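Local coordinates for protein possible flavin reductase (Haemophilus somnus 129PT, PDB 2R0X) that probably binds FMN and may reduce riboflavin or related flavins with NADPH, at residues P46-C51 against I114-E119; V50-N53 against R57-E60; M69-T74 against A97-L102; T121-K124 against H129-L132. All coordinates share one frame; numbering follows the deposited sequence.

In the fold
All four contacts draw on the curled antiparallel sheet of a split barrel-like fold, as in FMN-binding flavin reductases. Interaction 1 crosses the barrel interior between strands 46-53 and 114-126, both of which pair with strand 129-141. Interaction 2, centred about 14 Å away, follows the first of these strands to its end and turns into helix 59-65. Interaction 3 is nested in the chain loop closed by interaction 1 and ties strand 67-72 to the segment around strand 99-100. Interaction 4, the hairpin 114-126/129-141, comes last; its centre lies about 9 Å from that of interaction 2 but about 21 Å from that of interaction 3. Interactions 1 and 4 reach the second subunit most, so one sheet builds both barrel and dimer.

Interaction 1: P46-C51 against I114-E119; sequences PTLLVC and INFDCE
Leu48 on strand 46-53 faces Phe116 and Cys118 across the inside of the sheet, with the CA of Leu48 8.5 Å from the CA of Cys118 and 9.0 Å from the CA of Phe116; this is the spacing of strands that meet through side chains, and it is strand 129-141 that pairs with both by backbone hydrogen bonds. Leu48 was modelled in two conformers; the distances here are for one. Its CG sits between the backbone N and the carbonyl carbon (chi1 60°), which directs the branch carrying CD2 into the gap between the two partners. CD2 lies 3.8 Å from Phe116 CB and 3.9 Å from Cys118 SG, touching both at once. Toward the aromatic group the methyl comes in obliquely, at its root, 3.9 Å from Phe116 CG. Both partners turn their CG or SG beside their own backbone N; being two positions apart on one strand, Phe116 and Cys118 point the same way and form one surface for the leucine. Val70 and Cys134 also touch Leu48, while Phe116 reaches the subunit interface and packs on Ala11 of the second subunit. These apolar residues suit a buried place because they bring in no charge. The contact is therefore dispersive: Leu48 meets the sulfur as it meets the carbons of Phe116, through nonpolar surface, and cohesion here rests on shape and on exclusion of water.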
loop_
_atom_site.group_PDB
_atom_site.type_symbol
_atom_site.label_atom_id
_atom_site.label_comp_id
_atom_site.label_asym_id
_atom_site.label_seq_id
_atom_site.Cartn_x
_atom_site.Cartn_y
_atom_site.Cartn_z
ATOM N N PRO A 46 -4.885 -9.959 12.117
ATOM C CA PRO A 46 -4.947 -9.428 10.774
ATOM C C PRO A 46 -5.528 -8.020 10.737
ATOM O O PRO A 46 -6.633 -7.762 11.225
ATOM C CB PRO A 46 -5.827 -10.451 10.047
ATOM C CG PRO A 46 -5.462 -11.733 10.698
ATOM C CD PRO A 46 -5.390 -11.352 12.160
ATOM N N THR A 47 -4.750 -7.123 10.165
ATOM C CA THR A 47 -5.010 -5.712 10.154
ATOM C C THR A 47 -4.534 -5.088 8.848
ATOM O O THR A 47 -3.430 -5.393 8.384
ATOM C CB THR A 47 -4.259 -5.011 11.321
ATOM O OG1 THR A 47 -4.660 -5.603 12.546
ATOM C CG2 THR A 47 -4.576 -3.498 11.454
ATOM N N LEU A 48 -5.273 -4.130 8.342
ATOM C CA LEU A 48 -4.830 -3.404 7.181
ATOM C C LEU A 48 -4.991 -1.935 7.525
ATOM O O LEU A 48 -5.613 -1.565 8.527
ATOM C CB LEU A 48 -5.630 -3.877 5.958
ATOM C CG LEU A 48 -7.150 -3.710 5.971
ATOM C CD1 LEU A 48 -7.535 -2.277 5.751
ATOM C CD2 LEU A 48 -7.811 -4.600 4.942
ATOM N N LEU A 49 -4.403 -1.105 6.674
ATOM C CA LEU A 49 -4.659 0.320 6.737
ATOM C C LEU A 49 -5.183 0.830 5.439
ATOM O O LEU A 49 -4.968 0.241 4.376
ATOM C CB LEU A 49 -3.407 1.100 7.158
ATOM C CG LEU A 49 -2.199 1.107 6.198
ATOM C CD1 LEU A 49 -2.365 2.102 5.061
ATOM C CD2 LEU A 49 -0.846 1.426 6.936
ATOM N N VAL A 50 -5.939 1.912 5.567
ATOM C CA VAL A 50 -6.519 2.621 4.459
ATOM C C VAL A 50 -6.214 4.095 4.685
ATOM O O VAL A 50 -6.504 4.621 5.759
ATOM C CB VAL A 50 -8.057 2.444 4.416
ATOM C CG1 VAL A 50 -8.648 3.291 3.269
ATOM C CG2 VAL A 50 -8.416 0.964 4.270
ATOM N N CYS A 51 -5.649 4.769 3.684
ATOM C CA CYS A 51 -5.450 6.210 3.760
ATOM C C CYS A 51 -6.674 6.918 3.136
ATOM O O CYS A 51 -7.218 6.462 2.130
ATOM C CB CYS A 51 -4.153 6.645 3.113
ATOM S SG CYS A 51 -2.701 5.915 3.790
ATOM N N ILE A 114 -11.536 -9.633 -3.699
ATOM C CA ILE A 114 -11.388 -9.910 -2.268
ATOM C C ILE A 114 -12.263 -8.924 -1.527
ATOM O O ILE A 114 -12.424 -7.804 -1.984
ATOM C CB ILE A 114 -9.906 -9.705 -1.738
ATOM C CG1 ILE A 114 -8.834 -9.906 -2.819
ATOM C CG2 ILE A 114 -9.667 -10.617 -0.560
ATOM C CD1 ILE A 114 -7.456 -9.423 -2.413
ATOM N N ASN A 115 -12.778 -9.336 -0.378
ATOM C CA ASN A 115 -13.560 -8.489 0.488
ATOM C C ASN A 115 -13.056 -8.615 1.925
ATOM O O ASN A 115 -13.061 -9.714 2.471
ATOM C CB ASN A 115 -15.060 -8.841 0.450
ATOM C CG ASN A 115 -15.620 -8.960 -0.980
ATOM O OD1 ASN A 115 -15.659 -10.061 -1.542
ATOM N ND2 ASN A 115 -16.085 -7.850 -1.541
ATOM N N PHE A 116 -12.579 -7.519 2.496
ATOM C CA PHE A 116 -12.108 -7.494 3.880
ATOM C C PHE A 116 -13.011 -6.586 4.694
ATOM O O PHE A 116 -13.060 -5.394 4.472
ATOM C CB PHE A 116 -10.694 -6.917 3.979
ATOM C CG PHE A 116 -9.641 -7.564 3.130
ATOM C CD1 PHE A 116 -9.402 -7.133 1.841
ATOM C CD2 PHE A 116 -8.841 -8.547 3.639
ATOM C CE1 PHE A 116 -8.364 -7.686 1.080
ATOM C CE2 PHE A 116 -7.781 -9.073 2.875
ATOM C CZ PHE A 116 -7.582 -8.627 1.602
ATOM N N ASP A 117 -13.778 -7.177 5.621
ATOM C CA ASP A 117 -14.695 -6.393 6.478
ATOM C C ASP A 117 -13.966 -6.071 7.771
ATOM O O ASP A 117 -13.390 -6.957 8.353
ATOM C CB ASP A 117 -15.962 -7.225 6.766
ATOM C CG ASP A 117 -17.139 -6.355 7.157
ATOM O OD1 ASP A 117 -17.017 -5.122 7.107
ATOM O OD2 ASP A 117 -18.196 -6.939 7.499
ATOM N N CYS A 118 -13.977 -4.794 8.133
ATOM C CA CYS A 118 -13.082 -4.277 9.152
ATOM C C CYS A 118 -13.738 -3.342 10.142
ATOM O O CYS A 118 -14.698 -2.644 9.875
ATOM C CB CYS A 118 -11.955 -3.483 8.482
ATOM S SG CYS A 118 -10.994 -4.324 7.204
ATOM N N GLU A 119 -13.120 -3.350 11.324
ATOM C CA GLU A 119 -13.369 -2.346 12.342
ATOM C C GLU A 119 -12.254 -1.324 12.309
ATOM O O GLU A 119 -11.087 -1.696 12.237
ATOM C CB GLU A 119 -13.414 -2.998 13.738
ATOM C CG GLU A 119 -14.642 -3.901 13.918
ATOM C CD GLU A 119 -14.633 -4.769 15.148
ATOM O OE1 GLU A 119 -13.614 -4.842 15.876
ATOM O OE2 GLU A 119 -15.679 -5.441 15.340
#

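Interaction 2: V50-N53 against R57-E60; sequences VCIN and RAYE. With SO4 (sulfate ion), chain H; ACT (acetate ion), chain B.
Tyr59 and Ile52 join the turn leading into helix 59-65 to the end of strand 46-53, their side chains crossing at about a right angle. Along Tyr59, CB lies 3.7 Å from the backbone O of Asn53, and CG is a little farther from the same oxygen. With CG anti to the backbone N (chi1 177°), the ring swings over to Ile52, whose CG2 meets it at the edge, in plane, 3.9 Å from Tyr59 CD1 and 4.1 Å from Tyr59 CE1. The phenol OH, finally, is hydrogen-bonded to Asp130 OD2 on strand 129-141. The other branch of Ile52 reaches the backbone: its CD1 is 3.9 Å from Tyr59 CA and also approaches the methyl of Ala58, a residue small enough to let the chain pass close.

A sulfate, probably from the crystallisation liquor, is gripped by Ala58 N through O2 (3.0 Å) and by Arg57 NE through O1 (2.8 Å), with Arg57 NH2 adding a further bond. The carbons of Ile52 and Tyr59 thus pack the turn against the strand, while Ala58 N and Arg57, with Arg93 from helix 90-94, present an anion site. It would be consistent with binding a phosphate, although the sulfate alone does not show that flavin binds there.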
loop_
_atom_site.group_PDB
_atom_site.type_symbol
_atom_site.label_atom_id
_atom_site.label_comp_id
_atom_site.label_asym_id
_atom_site.label_seq_id
_atom_site.Cartn_x
_atom_site.Cartn_y
_atom_site.Cartn_z
ATOM N N VAL A 50 -5.939 1.912 5.567
ATOM C CA VAL A 50 -6.519 2.621 4.459
ATOM C C VAL A 50 -6.214 4.095 4.685
ATOM O O VAL A 50 -6.504 4.621 5.759
ATOM C CB VAL A 50 -8.057 2.444 4.416
ATOM C CG1 VAL A 50 -8.648 3.291 3.269
ATOM C CG2 VAL A 50 -8.416 0.964 4.270
ATOM N N CYS A 51 -5.649 4.769 3.684
ATOM C CA CYS A 51 -5.450 6.210 3.760
ATOM C C CYS A 51 -6.674 6.918 3.136
ATOM O O CYS A 51 -7.218 6.462 2.130
ATOM C CB CYS A 51 -4.153 6.645 3.113
ATOM S SG CYS A 51 -2.701 5.915 3.790
ATOM N N ILE A 52 -7.125 7.988 3.767
ATOM C CA ILE A 52 -8.337 8.686 3.369
ATOM C C ILE A 52 -8.028 10.173 3.450
ATOM O O ILE A 52 -7.351 10.652 4.379
ATOM C CB ILE A 52 -9.572 8.284 4.223
ATOM C CG1 ILE A 52 -10.872 8.817 3.606
ATOM C CG2 ILE A 52 -9.368 8.667 5.672
ATOM C CD1 ILE A 52 -12.130 8.246 4.275
ATOM N N ASN A 53 -8.556 10.918 2.477
ATOM C CA ASN A 53 -8.478 12.363 2.502
ATOM C C ASN A 53 -9.478 12.876 3.535
ATOM O O ASN A 53 -10.680 12.627 3.415
ATOM C CB ASN A 53 -8.734 12.970 1.109
ATOM C CG ASN A 53 -8.397 14.460 1.068
ATOM O OD1 ASN A 53 -8.815 15.217 1.919
ATOM N ND2 ASN A 53 -7.620 14.868 0.060
ATOM N N ARG A 57 -15.727 14.158 0.879
ATOM C CA ARG A 57 -17.109 13.922 1.218
ATOM C C ARG A 57 -17.267 12.644 2.025
ATOM O O ARG A 57 -18.024 12.608 3.002
ATOM C CB ARG A 57 -17.903 13.868 -0.090
ATOM C CG ARG A 57 -19.315 13.416 0.075
ATOM C CD ARG A 57 -20.067 13.503 -1.226
ATOM N NE ARG A 57 -19.483 12.616 -2.230
ATOM C CZ ARG A 57 -20.004 12.399 -3.418
ATOM N NH1 ARG A 57 -21.164 12.934 -3.725
ATOM N NH2 ARG A 57 -19.369 11.608 -4.267
ATOM N N ALA A 58 -16.529 11.607 1.656
ATOM C CA ALA A 58 -16.558 10.320 2.307
ATOM C C ALA A 58 -16.240 10.350 3.805
ATOM O O ALA A 58 -16.735 9.528 4.584
ATOM C CB ALA A 58 -15.571 9.319 1.589
ATOM N N TYR A 59 -15.330 11.230 4.189
ATOM C CA TYR A 59 -14.570 11.079 5.419
ATOM C C TYR A 59 -15.413 10.946 6.678
ATOM O O TYR A 59 -15.206 10.045 7.474
ATOM C CB TYR A 59 -13.616 12.239 5.557
ATOM C CG TYR A 59 -12.839 12.210 6.831
ATOM C CD1 TYR A 59 -11.816 11.326 7.034
ATOM C CD2 TYR A 59 -13.059 13.161 7.780
ATOM C CE1 TYR A 59 -11.054 11.378 8.213
ATOM C CE2 TYR A 59 -12.342 13.230 8.951
ATOM C CZ TYR A 59 -11.327 12.342 9.168
ATOM O OH TYR A 59 -10.616 12.448 10.351
ATOM N N GLU A 60 -16.341 11.859 6.898
ATOM C CA GLU A 60 -17.021 11.831 8.186
ATOM C C GLU A 60 -17.939 10.606 8.360
ATOM O O GLU A 60 -18.255 10.248 9.500
ATOM C CB GLU A 60 -17.766 13.138 8.468
ATOM C CG GLU A 60 -16.843 14.343 8.646
ATOM C CD GLU A 60 -15.960 14.313 9.904
ATOM O OE1 GLU A 60 -16.133 13.461 10.793
ATOM O OE2 GLU A 60 -15.075 15.182 10.006
HETATM S S SO4 H . -16.213 10.871 -2.029
HETATM O O1 SO4 H . -17.552 10.726 -1.462
HETATM O O2 SO4 H . -15.304 11.345 -1.063
HETATM O O3 SO4 H . -16.441 11.765 -3.143
HETATM O O4 SO4 H . -15.789 9.587 -2.598
HETATM C C ACT B . -7.145 11.882 -2.219
HETATM O O ACT B . -6.482 10.880 -1.871
HETATM O OXT ACT B . -6.540 12.972 -2.256
HETATM C CH3 ACT B . -8.608 11.800 -2.513
#

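Interaction 3: M69-T74 against A97-L102; sequences MVNTLT and ASWTTL
Met69, modelled as selenomethionine, and Leu102 touch through their ends: the SE and CE of Met69 each lie 4.1 Å from Leu102 CD1, and the two side chains cross at about a right angle. Met69 starts extended, CG anti to the backbone N (chi1 179°), then bends at both later torsions, which lays its end against the leucine methyl. A long, flexible, apolar chain suits this span, for the backbones are far apart, 9.0 Å between the CA atoms of Met69 and Leu102. Two positions on, Asn71 ND2 meets Trp99 at the ring edge, near its plane, 4.2 Å from CZ3; amide and indole planes stand 82° apart. The approach is loose packing, since ND2 has its real partner elsewhere, in the backbone O of Ile21.

Strand 67-72 belongs to the curled barrel sheet, between strands 17-25 and 114-126, whereas strand 99-100 pairs with 108-109 in a small two-stranded antiparallel sheet, so this contact lays the smaller sheet against the barrel's outside.

Farther out, Asn71 OD1 accepts bonds from Leu109 N and from Asn115 ND2, which fixes the amide's rotation; asparagine, donor and acceptor in one flat group, can link three elements in this way. Trp99 is positioned by NE1, bonded to Phe94 O, with Thr23, Pro107 and Leu109 against its side chain, and Asp117 packs on both Met69 and Leu102.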
loop_
_atom_site.group_PDB
_atom_site.type_symbol
_atom_site.label_atom_id
_atom_site.label_comp_id
_atom_site.label_asym_id
_atom_site.label_seq_id
_atom_site.Cartn_x
_atom_site.Cartn_y
_atom_site.Cartn_z
HETATM N N MSE A 69 -15.435 -1.697 4.699
HETATM C CA MSE A 69 -15.144 -2.863 3.867
HETATM C C MSE A 69 -14.140 -2.464 2.798
HETATM O O MSE A 69 -14.375 -1.466 2.102
HETATM C CB MSE A 69 -16.431 -3.314 3.195
HETATM C CG MSE A 69 -16.279 -4.517 2.275
HETATM SE SE MSE A 69 -16.240 -6.248 3.106
HETATM C CE MSE A 69 -18.060 -6.120 3.813
ATOM N N VAL A 70 -13.052 -3.217 2.664
ATOM C CA VAL A 70 -12.149 -3.053 1.528
ATOM C C VAL A 70 -12.582 -4.074 0.475
ATOM O O VAL A 70 -12.495 -5.267 0.702
ATOM C CB VAL A 70 -10.676 -3.258 1.902
ATOM C CG1 VAL A 70 -9.779 -3.161 0.683
ATOM C CG2 VAL A 70 -10.265 -2.191 2.946
ATOM N N ASN A 71 -13.059 -3.568 -0.657
ATOM C CA ASN A 71 -13.462 -4.417 -1.793
ATOM C C ASN A 71 -12.421 -4.313 -2.902
ATOM O O ASN A 71 -12.383 -3.296 -3.625
ATOM C CB ASN A 71 -14.826 -3.930 -2.322
ATOM C CG ASN A 71 -15.905 -3.984 -1.283
ATOM O OD1 ASN A 71 -16.416 -5.063 -0.959
ATOM N ND2 ASN A 71 -16.271 -2.831 -0.746
ATOM N N THR A 72 -11.550 -5.293 -2.955
ATOM C CA THR A 72 -10.460 -5.277 -3.944
ATOM C C THR A 72 -11.012 -5.702 -5.302
ATOM O O THR A 72 -11.787 -6.662 -5.369
ATOM C CB THR A 72 -9.352 -6.218 -3.475
ATOM O OG1 THR A 72 -8.937 -5.863 -2.160
ATOM C CG2 THR A 72 -8.134 -6.178 -4.458
ATOM N N LEU A 73 -10.695 -4.953 -6.347
ATOM C CA LEU A 73 -11.370 -5.083 -7.627
ATOM C C LEU A 73 -10.705 -6.086 -8.564
ATOM O O LEU A 73 -9.479 -6.206 -8.619
ATOM C CB LEU A 73 -11.463 -3.726 -8.314
ATOM C CG LEU A 73 -12.225 -2.624 -7.577
ATOM C CD1 LEU A 73 -12.359 -1.420 -8.447
ATOM C CD2 LEU A 73 -13.577 -3.086 -7.047
ATOM N N THR A 74 -11.558 -6.755 -9.333
ATOM C CA THR A 74 -11.101 -7.592 -10.436
ATOM C C THR A 74 -10.787 -6.715 -11.646
ATOM O O THR A 74 -11.194 -5.559 -11.761
ATOM C CB THR A 74 -12.136 -8.635 -10.888
ATOM O OG1 THR A 74 -13.157 -7.951 -11.592
ATOM C CG2 THR A 74 -12.722 -9.456 -9.715
ATOM N N ALA A 97 -23.522 -1.781 -9.247
ATOM C CA ALA A 97 -23.058 -3.138 -8.866
ATOM C C ALA A 97 -24.033 -3.751 -7.901
ATOM O O ALA A 97 -25.072 -3.133 -7.603
ATOM C CB ALA A 97 -21.643 -3.056 -8.221
ATOM N N SER A 98 -23.739 -4.958 -7.430
ATOM C CA SER A 98 -24.596 -5.637 -6.450
ATOM C C SER A 98 -23.840 -5.732 -5.157
ATOM O O SER A 98 -22.628 -5.975 -5.155
ATOM C CB SER A 98 -24.975 -7.019 -6.959
ATOM O OG SER A 98 -25.834 -7.698 -6.058
ATOM N N TRP A 99 -24.540 -5.541 -4.038
ATOM C CA TRP A 99 -23.919 -5.422 -2.739
ATOM C C TRP A 99 -24.666 -6.281 -1.713
ATOM O O TRP A 99 -25.889 -6.391 -1.731
ATOM C CB TRP A 99 -23.936 -3.967 -2.247
ATOM C CG TRP A 99 -23.370 -3.028 -3.254
ATOM C CD1 TRP A 99 -24.038 -2.472 -4.313
ATOM C CD2 TRP A 99 -22.025 -2.549 -3.334
ATOM N NE1 TRP A 99 -23.215 -1.677 -5.056
ATOM C CE2 TRP A 99 -21.958 -1.717 -4.486
ATOM C CE3 TRP A 99 -20.878 -2.717 -2.550
ATOM C CZ2 TRP A 99 -20.807 -1.065 -4.840
ATOM C CZ3 TRP A 99 -19.733 -2.056 -2.917
ATOM C CH2 TRP A 99 -19.694 -1.253 -4.044
ATOM N N THR A 100 -23.902 -6.782 -0.742
ATOM C CA THR A 100 -24.485 -7.447 0.430
ATOM C C THR A 100 -23.739 -6.990 1.683
ATOM O O THR A 100 -23.187 -5.880 1.694
ATOM C CB THR A 100 -24.481 -8.977 0.274
ATOM O OG1 THR A 100 -25.241 -9.555 1.339
ATOM C CG2 THR A 100 -23.085 -9.549 0.301
ATOM N N THR A 101 -23.776 -7.775 2.750
ATOM C CA THR A 101 -23.016 -7.451 3.946
ATOM C C THR A 101 -22.392 -8.706 4.482
ATOM O O THR A 101 -22.821 -9.818 4.159
ATOM C CB THR A 101 -23.870 -6.753 5.061
ATOM O OG1 THR A 101 -24.860 -7.628 5.586
ATOM C CG2 THR A 101 -24.498 -5.440 4.628
ATOM N N LEU A 102 -21.348 -8.541 5.285
ATOM C CA LEU A 102 -20.703 -9.622 6.008
ATOM C C LEU A 102 -21.048 -9.464 7.489
ATOM O O LEU A 102 -22.076 -9.950 7.912
ATOM C CB LEU A 102 -19.197 -9.702 5.710
ATOM C CG LEU A 102 -18.803 -10.226 4.333
ATOM C CD1 LEU A 102 -17.256 -10.095 4.134
ATOM C CD2 LEU A 102 -19.237 -11.663 4.134
#

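Interaction 4: T121-K124 against H129-L132; sequences TEIK and HDIL. With ACT (acetate ion), chain B.
Ile123 lies alongside Leu132, both pointing the same way, with Ile123 CG1 3.8 Å from Leu132 CD2. The second branch of Ile123 serves a different neighbour: CG2, anti to the backbone N, comes within 3.1 Å of Asp130 OD2, a tight approach of a methyl to a carboxylate oxygen. That carboxylate is held by a polar partner as well, His125 ND1 at OD1.

The backbones form a beta hairpin of strands 114-126 and 129-141. Ile123 and Leu132 are a non-hydrogen-bonded antiparallel pair; next to them Lys124 and Ile131 form the hydrogen-bonded pair, with Lys124 N to Ile131 O and Ile131 N to Lys124 O both 2.9 Å. Before this, Thr121 and Glu122 both face Ile133, a classic beta bulge in the first strand.

Beta-branched isoleucines suit such extended positions, and Ile131, on the face opposite Leu132, packs on Ile133 of the second subunit. Lys124 bends at chi2 (-64°) so that its chain runs back along its own strand, its NZ forming a long salt bridge with Glu122 OE1 (3.6 Å). At the start of strand 129-141, His129 NE2 donates to O of an acetate, probably from the crystallisation liquor, at 3.0 Å, nearly straight (168°) and in the imidazole plane; Asn53 ND2 also binds this acetate.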
loop_
_atom_site.group_PDB
_atom_site.type_symbol
_atom_site.label_atom_id
_atom_site.label_comp_id
_atom_site.label_asym_id
_atom_site.label_seq_id
_atom_site.Cartn_x
_atom_site.Cartn_y
_atom_site.Cartn_z
ATOM N N THR A 121 -10.088 0.606 14.128
ATOM C CA THR A 121 -9.678 0.516 15.480
ATOM C C THR A 121 -9.129 1.856 15.975
ATOM O O THR A 121 -9.427 2.289 17.088
ATOM C CB THR A 121 -8.667 -0.592 15.560
ATOM O OG1 THR A 121 -9.221 -1.755 14.881
ATOM C CG2 THR A 121 -8.341 -0.874 17.011
ATOM N N GLU A 122 -8.343 2.526 15.139
ATOM C CA GLU A 122 -7.780 3.828 15.480
ATOM C C GLU A 122 -7.544 4.623 14.186
ATOM O O GLU A 122 -7.488 4.075 13.078
ATOM C CB GLU A 122 -6.551 3.675 16.364
ATOM C CG GLU A 122 -5.384 3.146 15.684
ATOM C CD GLU A 122 -4.103 3.091 16.504
ATOM O OE1 GLU A 122 -4.078 3.551 17.661
ATOM O OE2 GLU A 122 -3.107 2.612 15.953
ATOM N N ILE A 123 -7.443 5.924 14.386
ATOM C CA ILE A 123 -7.261 6.893 13.325
ATOM C C ILE A 123 -6.080 7.757 13.674
ATOM O O ILE A 123 -6.014 8.276 14.795
ATOM C CB ILE A 123 -8.547 7.736 13.112
ATOM C CG1 ILE A 123 -9.759 6.839 12.773
ATOM C CG2 ILE A 123 -8.352 8.808 12.053
ATOM C CD1 ILE A 123 -11.110 7.570 12.596
ATOM N N LYS A 124 -5.147 7.889 12.724
ATOM C CA LYS A 124 -3.998 8.771 12.890
ATOM C C LYS A 124 -4.057 9.890 11.856
ATOM O O LYS A 124 -4.330 9.648 10.708
ATOM C CB LYS A 124 -2.699 7.988 12.768
ATOM C CG LYS A 124 -2.529 6.844 13.779
ATOM C CD LYS A 124 -2.460 7.290 15.251
ATOM C CE LYS A 124 -2.177 6.138 16.202
ATOM N NZ LYS A 124 -2.181 6.644 17.582
ATOM N N HIS A 129 -4.560 13.972 5.083
ATOM C CA HIS A 129 -5.058 12.605 5.084
ATOM C C HIS A 129 -5.010 12.041 6.484
ATOM O O HIS A 129 -4.238 12.476 7.357
ATOM C CB HIS A 129 -4.248 11.714 4.111
ATOM C CG HIS A 129 -4.508 12.027 2.691
ATOM N ND1 HIS A 129 -4.167 13.225 2.107
ATOM C CD2 HIS A 129 -5.075 11.284 1.723
ATOM C CE1 HIS A 129 -4.512 13.198 0.824
ATOM N NE2 HIS A 129 -5.099 12.046 0.582
ATOM N N ASP A 130 -5.819 11.013 6.678
ATOM C CA ASP A 130 -5.743 10.191 7.874
ATOM C C ASP A 130 -5.376 8.758 7.439
ATOM O O ASP A 130 -5.657 8.320 6.322
ATOM C CB ASP A 130 -7.078 10.100 8.617
ATOM C CG ASP A 130 -7.424 11.285 9.469
ATOM O OD1 ASP A 130 -6.655 12.230 9.559
ATOM O OD2 ASP A 130 -8.529 11.229 10.084
ATOM N N ILE A 131 -4.751 8.054 8.376
ATOM C CA ILE A 131 -4.522 6.625 8.283
ATOM C C ILE A 131 -5.564 5.934 9.172
ATOM O O ILE A 131 -5.647 6.192 10.379
ATOM C CB ILE A 131 -3.127 6.210 8.727
ATOM C CG1 ILE A 131 -2.065 6.988 7.957
ATOM C CG2 ILE A 131 -2.901 4.693 8.560
ATOM C CD1 ILE A 131 -0.637 6.788 8.536
ATOM N N LEU A 132 -6.383 5.086 8.552
ATOM C CA LEU A 132 -7.367 4.271 9.234
ATOM C C LEU A 132 -6.744 2.900 9.475
ATOM O O LEU A 132 -6.407 2.204 8.534
ATOM C CB LEU A 132 -8.645 4.159 8.421
ATOM C CG LEU A 132 -9.246 5.405 7.862
ATOM C CD1 LEU A 132 -10.456 5.144 6.975
ATOM C CD2 LEU A 132 -9.610 6.381 8.964
HETATM C C ACT B . -7.145 11.882 -2.219
HETATM O O ACT B . -6.482 10.880 -1.871
HETATM O OXT ACT B . -6.540 12.972 -2.256
HETATM C CH3 ACT B . -8.608 11.800 -2.513
#